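Local coordinates for protein flavin prenyltransferase UbiX (Aquifex aeolicus, PDB 2EJB) that probably catalyses the metal-independent prenylation of FMN, joining a dimethylallyl group from dimethylallyl phosphate to flavin N5 and C6 to make the cofactor of UbiD decarboxylases, at residues A[158-161]-A[162-166]. Residues are numbered along the deposited sequence; the frame is centred on the assembly and turned at random.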
# COMPACT_ATOMS: atom_id res chain seq x y z
N LYS A 158 8.34 -12.77 -8.93
CA LYS A 158 8.07 -12.58 -10.35
C LYS A 158 6.65 -13.03 -10.69
O LYS A 158 6.46 -14.05 -11.35
CB LYS A 158 9.08 -13.38 -11.20
CG LYS A 158 10.54 -12.98 -10.98
CD LYS A 158 11.46 -13.70 -11.96
CE LYS A 158 12.94 -13.41 -11.71
NZ LYS A 158 13.81 -14.09 -12.70
N PRO A 159 5.63 -12.28 -10.24
CA PRO A 159 4.25 -12.67 -10.55
C PRO A 159 3.93 -12.57 -12.03
O PRO A 159 4.56 -11.80 -12.76
CB PRO A 159 3.43 -11.71 -9.70
CG PRO A 159 4.29 -10.48 -9.66
CD PRO A 159 5.66 -11.05 -9.42
N GLN A 160 2.97 -13.36 -12.49
CA GLN A 160 2.55 -13.35 -13.89
C GLN A 160 1.10 -12.89 -14.04
O GLN A 160 0.76 -12.24 -15.03
CB GLN A 160 2.71 -14.74 -14.52
CG GLN A 160 1.73 -15.01 -15.66
CD GLN A 160 0.63 -15.97 -15.26
OE1 GLN A 160 0.32 -16.13 -14.07
NE2 GLN A 160 0.01 -16.62 -16.25
N SER A 161 0.26 -13.22 -13.07
CA SER A 161 -1.14 -12.82 -13.14
C SER A 161 -1.56 -12.02 -11.92
O SER A 161 -0.82 -11.92 -10.94
CB SER A 161 -2.03 -14.06 -13.24
OG SER A 161 -2.02 -14.79 -12.03
N ILE A 162 -2.75 -11.44 -12.00
CA ILE A 162 -3.28 -10.66 -10.90
C ILE A 162 -3.48 -11.63 -9.74
O ILE A 162 -3.42 -11.25 -8.57
CB ILE A 162 -4.64 -10.03 -11.28
CG1 ILE A 162 -4.42 -9.02 -12.42
CG2 ILE A 162 -5.26 -9.36 -10.06
CD1 ILE A 162 -5.67 -8.29 -12.86
N ASP A 163 -3.70 -12.89 -10.10
CA ASP A 163 -3.90 -13.95 -9.13
C ASP A 163 -2.64 -14.15 -8.30
O ASP A 163 -2.71 -14.43 -7.10
CB ASP A 163 -4.25 -15.25 -9.86
CG ASP A 163 -4.61 -16.37 -8.92
OD1 ASP A 163 -5.68 -16.28 -8.28
OD2 ASP A 163 -3.82 -17.33 -8.81
N ASP A 164 -1.49 -14.01 -8.94
CA ASP A 164 -0.21 -14.17 -8.25
C ASP A 164 -0.00 -13.06 -7.23
O ASP A 164 0.64 -13.27 -6.20
CB ASP A 164 0.95 -14.18 -9.24
CG ASP A 164 0.99 -15.44 -10.09
OD1 ASP A 164 0.31 -16.41 -9.72
OD2 ASP A 164 1.72 -15.45 -11.10
N MET A 165 -0.54 -11.88 -7.50
CA MET A 165 -0.40 -10.76 -6.58
C MET A 165 -1.38 -10.89 -5.41
O MET A 165 -1.07 -10.51 -4.28
CB MET A 165 -0.60 -9.44 -7.31
CG MET A 165 0.54 -9.11 -8.26
SD MET A 165 0.44 -7.45 -8.95
CE MET A 165 -0.67 -7.73 -10.31
N ILE A 166 -2.57 -11.42 -5.69
CA ILE A 166 -3.58 -11.62 -4.66
C ILE A 166 -3.06 -12.64 -3.64
O ILE A 166 -3.20 -12.45 -2.43
CB ILE A 166 -4.89 -12.15 -5.25
CG1 ILE A 166 -5.46 -11.14 -6.26
CG2 ILE A 166 -5.89 -12.41 -4.14
CD1 ILE A 166 -6.71 -11.61 -6.97
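The carboxylate of Asp164 reaches back from the first turn of helix 162-176 and grips the backbone of the loop leading into it. Its OD2 accepts a nearly straight bond from Gln160 N (2.8 Å, N-H...O angle 163°), using the lone pair turned away from OD1, and a weak, longer one from Ser161 N at 3.3 Å. CG is anti to the carbonyl carbon of Asp164 (chi1 -71°), which sets the carboxylate against the backbone N-H groups of Gln160 and Ser161. In return, Ser161 OG accepts from Asp164 N at 3.2 Å; the hydroxyl stands between the backbone N and carbonyl carbon of its own residue (chi1 69°), which aims it at the start of the helix. The bond from Asp164 N to Ser161 OG and the weak one from Ser161 N to Asp164 OD2 form a capping box with Ser161 as N-cap, to which the Gln160 bond is an addition; Ser161 O also takes a weak bond from Met165 N as the helix begins. Replacing Asp164 by an alanine removes the shared acceptor, which is likely to leave Gln160 N and Ser161 N without their mate and the loop less firmly tied to the helix. The tight apolar part lies at Asp164 CB, on which Pro159 CB presses at 3.5 Å while also meeting Met165 CG, 4.1 Å away. This apolar side continues into the dimer interface: Pro159 packs on Ile162 of the second subunit, and Met165 on Met165 of that chain. Gln160 is exposed but still touched by Ile162 of the second subunit, whereas the Asp163 side chain leads away from the loop on the open, solvent side. Pro159 lies about 7 Å, side chain to side chain, from Tyr156, predicted to bind dimethylallyl phosphate.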